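Local atomic coordinates of kinesin-like protein KAR3 (Saccharomyces cerevisiae, PDB entry 1F9V), a protein that is a kinesin-family motor ATPase that probably uses ATP hydrolysis to move along microtubules. Residues 4-8 and 338-342; 53-57 and 332-336; 174-178 and 301-307. The protein carries 2 engineered substitutions. The contacts are given in a common frame with arbitrary orientation. Residues are numbered along the deposited sequence.

In the fold
Contacts 1 and 2 form one region, their centres about 10 Å apart, whereas the centre of contact 3 lies about 20 Å and about 27 Å from those of contacts 1 and 2 and touches neither. The contacts nest along the chain: contact 1 joins the first strand, 4-11, to the residues after the last helix, 325-338; contact 2 sets that helix against strand 51-56; contact 3, innermost, packs hairpin strand 175-178 on helix 297-306. Contacts 1 and 2 meet at D57, whose OD1 makes a 2.7 Å salt bridge to R342 NH2. In principle, this P-loop NTPase unit is closed where its first strand, an element of the central sheet, meets the residues after its last helix.

Contact 1: residues 4-8 and 338-342. With ADP (adenosine-5'-diphosphate), chain D.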
loop_
_atom_site.group_PDB
_atom_site.type_symbol
_atom_site.label_atom_id
_atom_site.label_comp_id
_atom_site.label_asym_id
_atom_site.label_seq_id
_atom_site.Cartn_x
_atom_site.Cartn_y
_atom_site.Cartn_z
ATOM N N ASN A 4 -11.355 -5.928 -7.476
ATOM C CA ASN A 4 -11.468 -4.474 -7.404
ATOM C C ASN A 4 -10.108 -3.880 -7.068
ATOM O O ASN A 4 -9.756 -3.712 -5.898
ATOM C CB ASN A 4 -12.483 -4.089 -6.339
ATOM C CG ASN A 4 -12.931 -2.657 -6.464
ATOM O OD1 ASN A 4 -12.132 -1.773 -6.767
ATOM N ND2 ASN A 4 -14.216 -2.416 -6.235
ATOM N N ILE A 5 -9.354 -3.554 -8.111
ATOM C CA ILE A 5 -8.009 -3.028 -7.961
ATOM C C ILE A 5 -7.810 -1.697 -8.679
ATOM O O ILE A 5 -8.337 -1.490 -9.766
ATOM C CB ILE A 5 -6.986 -4.038 -8.538
ATOM C CG1 ILE A 5 -7.070 -5.363 -7.775
ATOM C CG2 ILE A 5 -5.583 -3.465 -8.478
ATOM C CD1 ILE A 5 -6.657 -6.560 -8.604
ATOM N N ARG A 6 -7.043 -0.806 -8.062
ATOM C CA ARG A 6 -6.730 0.485 -8.661
ATOM C C ARG A 6 -5.279 0.796 -8.377
ATOM O O ARG A 6 -4.713 0.327 -7.389
ATOM C CB ARG A 6 -7.622 1.574 -8.094
ATOM C CG ARG A 6 -9.070 1.300 -8.370
ATOM C CD ARG A 6 -9.750 2.467 -9.018
ATOM N NE ARG A 6 -11.185 2.494 -8.730
ATOM C CZ ARG A 6 -12.010 1.457 -8.842
ATOM N NH1 ARG A 6 -11.564 0.270 -9.238
ATOM N NH2 ARG A 6 -13.298 1.615 -8.559
ATOM N N VAL A 7 -4.675 1.586 -9.254
ATOM C CA VAL A 7 -3.281 1.952 -9.119
ATOM C C VAL A 7 -3.084 3.463 -9.198
ATOM O O VAL A 7 -3.575 4.107 -10.125
ATOM C CB VAL A 7 -2.445 1.287 -10.236
ATOM C CG1 VAL A 7 -0.979 1.652 -10.081
ATOM C CG2 VAL A 7 -2.648 -0.232 -10.197
ATOM N N TYR A 8 -2.390 4.017 -8.208
ATOM C CA TYR A 8 -2.074 5.448 -8.173
ATOM C C TYR A 8 -0.558 5.582 -8.184
ATOM O O TYR A 8 0.156 4.757 -7.602
ATOM C CB TYR A 8 -2.560 6.120 -6.885
ATOM C CG TYR A 8 -4.053 6.232 -6.694
ATOM C CD1 TYR A 8 -4.950 5.929 -7.717
ATOM C CD2 TYR A 8 -4.568 6.654 -5.470
ATOM C CE1 TYR A 8 -6.329 6.050 -7.519
ATOM C CE2 TYR A 8 -5.934 6.775 -5.265
ATOM C CZ TYR A 8 -6.807 6.472 -6.284
ATOM O OH TYR A 8 -8.162 6.589 -6.054
ATOM N N VAL A 338 0.508 -4.356 -12.276
ATOM C CA VAL A 338 -0.582 -4.542 -11.331
ATOM C C VAL A 338 -1.884 -3.846 -11.743
ATOM O O VAL A 338 -2.914 -4.024 -11.103
ATOM C CB VAL A 338 -0.159 -4.130 -9.902
ATOM C CG1 VAL A 338 0.912 -5.077 -9.405
ATOM C CG2 VAL A 338 0.358 -2.710 -9.880
ATOM N N ASN A 339 -1.839 -3.058 -12.819
ATOM C CA ASN A 339 -3.040 -2.394 -13.333
ATOM C C ASN A 339 -3.965 -3.549 -13.725
ATOM O O ASN A 339 -3.513 -4.510 -14.349
ATOM C CB ASN A 339 -2.712 -1.601 -14.605
ATOM C CG ASN A 339 -2.489 -0.121 -14.350
ATOM O OD1 ASN A 339 -2.991 0.444 -13.382
ATOM N ND2 ASN A 339 -1.731 0.520 -15.242
ATOM N N SER A 340 -5.245 -3.473 -13.380
ATOM C CA SER A 340 -6.163 -4.554 -13.745
ATOM C C SER A 340 -6.745 -4.339 -15.146
ATOM O O SER A 340 -6.564 -3.272 -15.745
ATOM C CB SER A 340 -7.294 -4.664 -12.715
ATOM O OG SER A 340 -8.345 -3.765 -13.015
ATOM N N THR A 341 -7.441 -5.349 -15.665
ATOM C CA THR A 341 -8.033 -5.261 -16.996
ATOM C C THR A 341 -9.205 -4.288 -17.045
ATOM O O THR A 341 -9.944 -4.220 -18.028
ATOM C CB THR A 341 -8.487 -6.647 -17.502
ATOM O OG1 THR A 341 -9.361 -7.255 -16.541
ATOM C CG2 THR A 341 -7.276 -7.542 -17.721
ATOM N N ARG A 342 -9.377 -3.540 -15.965
ATOM C CA ARG A 342 -10.415 -2.532 -15.896
ATOM C C ARG A 342 -9.861 -1.330 -16.674
ATOM O O ARG A 342 -10.602 -0.562 -17.288
ATOM C CB ARG A 342 -10.649 -2.147 -14.434
ATOM C CG ARG A 342 -11.254 -0.775 -14.219
ATOM C CD ARG A 342 -11.934 -0.691 -12.858
ATOM N NE ARG A 342 -12.234 0.688 -12.481
ATOM C CZ ARG A 342 -11.321 1.651 -12.399
ATOM N NH1 ARG A 342 -11.685 2.877 -12.049
ATOM N NH2 ARG A 342 -10.045 1.387 -12.666
HETATM P PB ADP D . -16.219 4.735 -9.047
HETATM O O1B ADP D . -16.740 4.035 -10.261
HETATM O O2B ADP D . -14.682 4.297 -8.731
HETATM O O3B ADP D . -16.333 6.217 -9.192
HETATM P PA ADP D . -16.749 3.163 -6.668
HETATM O O1A ADP D . -18.045 2.651 -6.186
HETATM O O2A ADP D . -15.924 2.098 -7.271
HETATM O O3A ADP D . -17.009 4.260 -7.782
HETATM O "O5'" ADP D . -15.968 3.983 -5.524
HETATM C "C5'" ADP D . -15.810 5.398 -5.665
HETATM C "C4'" ADP D . -14.530 5.918 -5.011
HETATM O "O4'" ADP D . -14.013 5.066 -3.956
HETATM C "C3'" ADP D . -13.408 6.123 -6.006
HETATM O "O3'" ADP D . -13.440 7.410 -6.642
HETATM C "C2'" ADP D . -12.151 5.890 -5.206
HETATM O "O2'" ADP D . -11.632 7.101 -4.631
HETATM C "C1'" ADP D . -12.590 4.846 -4.182
HETATM N N9 ADP D . -12.226 3.430 -4.608
HETATM C C8 ADP D . -13.070 2.444 -4.965
HETATM N N7 ADP D . -12.361 1.335 -5.253
HETATM C C5 ADP D . -11.083 1.597 -5.079
HETATM C C6 ADP D . -9.870 0.885 -5.198
HETATM N N6 ADP D . -9.865 -0.407 -5.578
HETATM N N1 ADP D . -8.675 1.510 -4.927
HETATM C C2 ADP D . -8.619 2.803 -4.538
HETATM N N3 ADP D . -9.770 3.492 -4.414
HETATM C C4 ADP D . -10.993 2.948 -4.667
HETATM O O HOH W 1 -7.373 -1.390 -12.372
HETATM O O HOH W 2 -10.142 -3.912 -11.089
#
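Opposed arginines can lie flat on one another when each charge is answered by an acid or phosphate, and R6 and R342 make a clear case. Their guanidinium groups stack with centres 3.6 Å apart and planes at 2°, R6 NH1 standing 3.3 Å from R342 NE. In R6, chi1 m with chi2 at -128°, between wells, carries the guanidinium from a CA-to-CB bond that points away to beside R342. R342 is extended through chi3 (all t), and chi4 of -57° turns its guanidinium. The compensation is supplied on both sides: R6 NH2 donates to ADP O2B at 3.0 Å, while R342 NH2 forms a salt bridge with D57. The other face of the R6 guanidinium is turned to N7 of the adenine, whose N6 donates to N4 OD1 at 2.9 Å. This ADP occupies a second pocket, distinct from the nucleotide at the P-loop.

Further along, two waters tie S340 to the backbone of I5. Water 1 donates to I5 O (2.8 Å) and S340 OG (2.6 Å); water 2 accepts from I5 N (3.1 Å) and S340 OG (2.6 Å). With chi1 at p, S340 OG also accepts from R342 N, 3.1 Å, as an ST turn, although the position of that nitrogen is less sure. V7, chi1 t, rests CG2 against V338 CG2 at 3.9 Å and N339 OD1 at 3.3 Å; N339 ND2 is held by K55 O.

Strand 4-11 runs parallel to 311-318 in the central sheet, I5 and V338 both touch I278 of helix 258-281, and F56 of strand 51-56 packs on V7 and N339.

Contact 2: residues 53-57 and 332-336; sequences EFKFD and LRFAS
How aromatic side chains seat a helix on a strand is well illustrated by residues 53-57 and 332-336. Strand 53-56 is extended, phi -140° to -131° and psi 136° to 174° over F54, K55 and F56. Residues 332-336 form a helical turn, S336 N donating to L332 O at 2.9 Å. The axes approach to 9.1 Å and cross at 48°; the closest CA pair is F54 with S336, 7.1 Å.

CA-to-CB points toward the helix at F54, sideways at F56, whose ring end swings nearer, and away at K55; both phenylalanines are chi1 m, with chi2 -83° at F54 and -64° at F56. L332 (m, t) fits the corner formed by the F54 face and the F56 ring. Its CB lies over the F54 face in a CH-pi contact, 3.7 Å from the ring centroid and 9° off the normal; its CD1 meets F54 CE2 and its CD2 F56 CE2, both at 3.7 Å. The small A335 lets F56 come close, CE1 to A335 CB 3.4 Å. S336, chi1 m, borders the edge of F54, OG to CD1 3.2 Å, while OG donates back to L332 O at 2.8 Å. A water accepts from K55 N (3.0 Å) and donates to S336 OG (3.1 Å).

The contact joins the last helix of the kinesin motor domain, 325-338, to the small antiparallel sheet (24-28, 38-44, 51-56). L332 also packs on M40 and V42 of 38-44, A335 on V316 and F56 on V7 of the central sheet, so the helix spans the seam between the two sheets.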
loop_
_atom_site.group_PDB
_atom_site.type_symbol
_atom_site.label_atom_id
_atom_site.label_comp_id
_atom_site.label_asym_id
_atom_site.label_seq_id
_atom_site.Cartn_x
_atom_site.Cartn_y
_atom_site.Cartn_z
ATOM N N GLU A 53 5.332 5.691 -22.010
ATOM C CA GLU A 53 4.053 6.210 -21.554
ATOM C C GLU A 53 3.398 5.235 -20.585
ATOM O O GLU A 53 3.503 4.014 -20.746
ATOM C CB GLU A 53 3.101 6.457 -22.727
ATOM C CG GLU A 53 1.697 6.880 -22.271
ATOM C CD GLU A 53 0.884 7.555 -23.363
ATOM O OE1 GLU A 53 0.781 8.802 -23.342
ATOM O OE2 GLU A 53 0.345 6.840 -24.238
ATOM N N PHE A 54 2.721 5.789 -19.584
ATOM C CA PHE A 54 2.026 4.993 -18.582
ATOM C C PHE A 54 0.696 5.656 -18.250
ATOM O O PHE A 54 0.568 6.882 -18.303
ATOM C CB PHE A 54 2.865 4.884 -17.306
ATOM C CG PHE A 54 4.247 4.343 -17.530
ATOM C CD1 PHE A 54 4.466 2.973 -17.613
ATOM C CD2 PHE A 54 5.332 5.200 -17.659
ATOM C CE1 PHE A 54 5.750 2.459 -17.822
ATOM C CE2 PHE A 54 6.623 4.703 -17.869
ATOM C CZ PHE A 54 6.833 3.324 -17.951
ATOM N N LYS A 55 -0.297 4.837 -17.918
ATOM C CA LYS A 55 -1.618 5.330 -17.546
ATOM C C LYS A 55 -2.030 4.638 -16.251
ATOM O O LYS A 55 -1.836 3.423 -16.104
ATOM C CB LYS A 55 -2.639 5.031 -18.647
ATOM C CG LYS A 55 -2.551 5.993 -19.823
ATOM C CD LYS A 55 -3.559 5.673 -20.907
ATOM C CE LYS A 55 -2.886 5.697 -22.272
ATOM N NZ LYS A 55 -3.463 6.735 -23.163
ATOM N N PHE A 56 -2.579 5.418 -15.323
ATOM C CA PHE A 56 -3.017 4.913 -14.027
ATOM C C PHE A 56 -4.346 5.547 -13.663
ATOM O O PHE A 56 -4.837 6.426 -14.367
ATOM C CB PHE A 56 -1.966 5.230 -12.957
ATOM C CG PHE A 56 -0.613 4.633 -13.252
ATOM C CD1 PHE A 56 -0.444 3.249 -13.293
ATOM C CD2 PHE A 56 0.481 5.449 -13.539
ATOM C CE1 PHE A 56 0.786 2.685 -13.621
ATOM C CE2 PHE A 56 1.724 4.893 -13.869
ATOM C CZ PHE A 56 1.876 3.509 -13.911
ATOM N N ASP A 57 -4.945 5.098 -12.568
ATOM C CA ASP A 57 -6.225 5.649 -12.154
ATOM C C ASP A 57 -6.052 7.092 -11.701
ATOM O O ASP A 57 -6.968 7.907 -11.812
ATOM C CB ASP A 57 -6.818 4.785 -11.036
ATOM C CG ASP A 57 -7.194 3.399 -11.529
ATOM O OD1 ASP A 57 -8.219 3.269 -12.226
ATOM O OD2 ASP A 57 -6.457 2.439 -11.238
ATOM N N LEU A 332 7.446 2.000 -12.369
ATOM C CA LEU A 332 6.307 2.255 -13.240
ATOM C C LEU A 332 5.950 1.001 -14.021
ATOM O O LEU A 332 4.783 0.774 -14.349
ATOM C CB LEU A 332 6.610 3.420 -14.194
ATOM C CG LEU A 332 6.672 4.787 -13.494
ATOM C CD1 LEU A 332 7.208 5.848 -14.452
ATOM C CD2 LEU A 332 5.284 5.169 -12.998
ATOM N N ARG A 333 6.950 0.179 -14.320
ATOM C CA ARG A 333 6.675 -1.059 -15.031
ATOM C C ARG A 333 5.944 -2.012 -14.069
ATOM O O ARG A 333 5.043 -2.750 -14.481
ATOM C CB ARG A 333 7.974 -1.675 -15.548
ATOM C CG ARG A 333 8.265 -1.307 -17.003
ATOM C CD ARG A 333 9.589 -1.891 -17.486
ATOM N NE ARG A 333 10.418 -0.848 -18.074
ATOM C CZ ARG A 333 11.601 -0.471 -17.599
ATOM N NH1 ARG A 333 12.107 -1.053 -16.523
ATOM N NH2 ARG A 333 12.260 0.512 -18.185
ATOM N N PHE A 334 6.317 -1.986 -12.790
ATOM C CA PHE A 334 5.630 -2.827 -11.808
ATOM C C PHE A 334 4.185 -2.325 -11.695
ATOM O O PHE A 334 3.236 -3.113 -11.717
ATOM C CB PHE A 334 6.311 -2.740 -10.439
ATOM C CG PHE A 334 5.597 -3.517 -9.353
ATOM C CD1 PHE A 334 4.603 -2.916 -8.589
ATOM C CD2 PHE A 334 5.914 -4.851 -9.108
ATOM C CE1 PHE A 334 3.933 -3.635 -7.591
ATOM C CE2 PHE A 334 5.248 -5.572 -8.113
ATOM C CZ PHE A 334 4.262 -4.963 -7.359
ATOM N N ALA A 335 4.023 -1.008 -11.576
ATOM C CA ALA A 335 2.699 -0.400 -11.474
ATOM C C ALA A 335 1.813 -0.805 -12.644
ATOM O O ALA A 335 0.631 -1.093 -12.461
ATOM C CB ALA A 335 2.826 1.116 -11.424
ATOM N N SER A 336 2.383 -0.807 -13.849
ATOM C CA SER A 336 1.645 -1.190 -15.051
ATOM C C SER A 336 1.211 -2.658 -14.991
ATOM O O SER A 336 0.125 -3.020 -15.454
ATOM C CB SER A 336 2.510 -0.965 -16.299
ATOM O OG SER A 336 2.892 0.399 -16.413
HETATM O O HOH W 3 0.736 2.042 -17.919
#

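Contact 3: residues 174-178 and 301-307; sequences KTTTI and LLQYSLT
One aromatic ring, a lysine and water can anchor a short hairpin strand on a helix end. Strand 175-178 runs nearly antiparallel to helix 301-306, axes at 155° and 7.5 Å apart; the nearest CA pairs are K174 with Y304, 6.0 Å, and T176 with L301, 7.3 Å. K174, at phi/psi 56/44°, makes a G1 beta bulge with T175 opposite D170. The helix kinks where Y304 N and S305 N lack bonds to the preceding turn: the first meets water, the second L302 O (2.8 Å).

In the apolar group, K174 (chi1 m) sets CA over the Y304 face (m, chi2 -33°), a CH-pi contact 3.8 Å from the centroid, and I178 CD1 meets CD1 of L301 (t, p) at 3.7 Å. The direct polar contact is K174 NZ donating to OG1 of T307 (p), 3.1 Å, itself donor to Q303 O, 2.8 Å. One water donates to L301 O (2.7 Å), accepts from Y304 N (3.0 Å) and bonds OG1 of T176 (m) at 2.7 Å; another joins K174 NZ (2.9 Å) to Y304 O (2.6 Å).

H169 of strand 167-170 stacks edge-to-face with Y304 and bonds T176 OG1. L301 and I178 meet I138 of strand 130-141, so hairpin and helix both rest on the central sheet, the helix also against strand 86-91.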
loop_
_atom_site.group_PDB
_atom_site.type_symbol
_atom_site.label_atom_id
_atom_site.label_comp_id
_atom_site.label_asym_id
_atom_site.label_seq_id
_atom_site.Cartn_x
_atom_site.Cartn_y
_atom_site.Cartn_z
ATOM N N LYS A 174 -14.012 -16.120 6.802
ATOM C CA LYS A 174 -13.086 -15.550 5.832
ATOM C C LYS A 174 -12.253 -14.434 6.471
ATOM O O LYS A 174 -12.059 -13.362 5.887
ATOM C CB LYS A 174 -13.848 -15.023 4.614
ATOM C CG LYS A 174 -14.096 -16.080 3.546
ATOM C CD LYS A 174 -14.167 -15.456 2.155
ATOM C CE LYS A 174 -12.905 -15.753 1.340
ATOM N NZ LYS A 174 -12.497 -14.633 0.425
ATOM N N THR A 175 -11.775 -14.695 7.685
ATOM C CA THR A 175 -10.946 -13.744 8.406
ATOM C C THR A 175 -9.641 -14.420 8.796
ATOM O O THR A 175 -9.528 -15.649 8.777
ATOM C CB THR A 175 -11.644 -13.198 9.672
ATOM O OG1 THR A 175 -11.933 -14.276 10.571
ATOM C CG2 THR A 175 -12.929 -12.484 9.296
ATOM N N THR A 176 -8.659 -13.606 9.155
ATOM C CA THR A 176 -7.339 -14.101 9.496
ATOM C C THR A 176 -6.802 -13.421 10.737
ATOM O O THR A 176 -7.007 -12.222 10.930
ATOM C CB THR A 176 -6.360 -13.822 8.329
ATOM O OG1 THR A 176 -6.871 -14.421 7.136
ATOM C CG2 THR A 176 -4.966 -14.361 8.636
ATOM N N THR A 177 -6.120 -14.193 11.575
ATOM C CA THR A 177 -5.505 -13.666 12.782
ATOM C C THR A 177 -4.120 -14.280 12.855
ATOM O O THR A 177 -3.825 -15.247 12.146
ATOM C CB THR A 177 -6.295 -14.045 14.063
ATOM O OG1 THR A 177 -6.231 -15.459 14.274
ATOM C CG2 THR A 177 -7.745 -13.628 13.936
ATOM N N ILE A 178 -3.266 -13.703 13.689
ATOM C CA ILE A 178 -1.908 -14.198 13.863
ATOM C C ILE A 178 -1.712 -14.441 15.345
ATOM O O ILE A 178 -1.955 -13.556 16.157
ATOM C CB ILE A 178 -0.850 -13.170 13.394
ATOM C CG1 ILE A 178 -1.171 -12.684 11.975
ATOM C CG2 ILE A 178 0.538 -13.798 13.443
ATOM C CD1 ILE A 178 -0.497 -11.360 11.632
ATOM N N LEU A 301 -0.816 -14.099 4.147
ATOM C CA LEU A 301 -1.448 -13.446 5.283
ATOM C C LEU A 301 -2.677 -12.646 4.866
ATOM O O LEU A 301 -3.704 -12.663 5.547
ATOM C CB LEU A 301 -0.455 -12.502 5.965
ATOM C CG LEU A 301 -1.043 -11.544 7.011
ATOM C CD1 LEU A 301 -1.449 -12.333 8.243
ATOM C CD2 LEU A 301 -0.027 -10.478 7.392
ATOM N N LEU A 302 -2.578 -11.958 3.732
ATOM C CA LEU A 302 -3.656 -11.090 3.262
ATOM C C LEU A 302 -4.653 -11.649 2.259
ATOM O O LEU A 302 -5.490 -10.908 1.751
ATOM C CB LEU A 302 -3.043 -9.813 2.665
ATOM C CG LEU A 302 -2.107 -9.030 3.584
ATOM C CD1 LEU A 302 -1.464 -7.867 2.810
ATOM C CD2 LEU A 302 -2.902 -8.514 4.786
ATOM N N GLN A 303 -4.591 -12.942 1.976
ATOM C CA GLN A 303 -5.481 -13.535 0.990
ATOM C C GLN A 303 -6.969 -13.192 1.087
ATOM O O GLN A 303 -7.604 -12.948 0.067
ATOM C CB GLN A 303 -5.296 -15.057 0.967
ATOM C CG GLN A 303 -5.829 -15.783 2.186
ATOM C CD GLN A 303 -5.610 -17.282 2.093
ATOM O OE1 GLN A 303 -6.239 -18.066 2.815
ATOM N NE2 GLN A 303 -4.715 -17.690 1.200
ATOM N N TYR A 304 -7.536 -13.171 2.294
ATOM C CA TYR A 304 -8.957 -12.854 2.433
ATOM C C TYR A 304 -9.269 -11.369 2.194
ATOM O O TYR A 304 -10.416 -11.007 1.925
ATOM C CB TYR A 304 -9.465 -13.265 3.821
ATOM C CG TYR A 304 -9.580 -14.759 4.020
ATOM C CD1 TYR A 304 -9.923 -15.603 2.960
ATOM C CD2 TYR A 304 -9.349 -15.332 5.272
ATOM C CE1 TYR A 304 -10.034 -16.987 3.144
ATOM C CE2 TYR A 304 -9.457 -16.710 5.470
ATOM C CZ TYR A 304 -9.799 -17.532 4.402
ATOM O OH TYR A 304 -9.912 -18.891 4.593
ATOM N N SER A 305 -8.252 -10.516 2.303
ATOM C CA SER A 305 -8.433 -9.083 2.087
ATOM C C SER A 305 -8.072 -8.722 0.647
ATOM O O SER A 305 -8.141 -7.557 0.251
ATOM C CB SER A 305 -7.566 -8.279 3.064
ATOM O OG SER A 305 -8.164 -8.216 4.351
ATOM N N LEU A 306 -7.696 -9.732 -0.134
ATOM C CA LEU A 306 -7.323 -9.534 -1.529
ATOM C C LEU A 306 -8.338 -10.188 -2.456
ATOM O O LEU A 306 -8.346 -9.942 -3.654
ATOM C CB LEU A 306 -5.942 -10.138 -1.791
ATOM C CG LEU A 306 -4.741 -9.387 -1.209
ATOM C CD1 LEU A 306 -3.474 -10.204 -1.379
ATOM C CD2 LEU A 306 -4.600 -8.044 -1.915
ATOM N N THR A 307 -9.200 -11.022 -1.892
ATOM C CA THR A 307 -10.194 -11.725 -2.684
ATOM C C THR A 307 -11.608 -11.302 -2.340
ATOM O O THR A 307 -11.820 -10.466 -1.466
ATOM C CB THR A 307 -10.060 -13.245 -2.494
ATOM O OG1 THR A 307 -10.078 -13.559 -1.096
ATOM C CG2 THR A 307 -8.749 -13.734 -3.098
HETATM O O HOH W 4 -12.813 -11.991 1.460
HETATM O O HOH W 5 -6.369 -12.839 5.005
#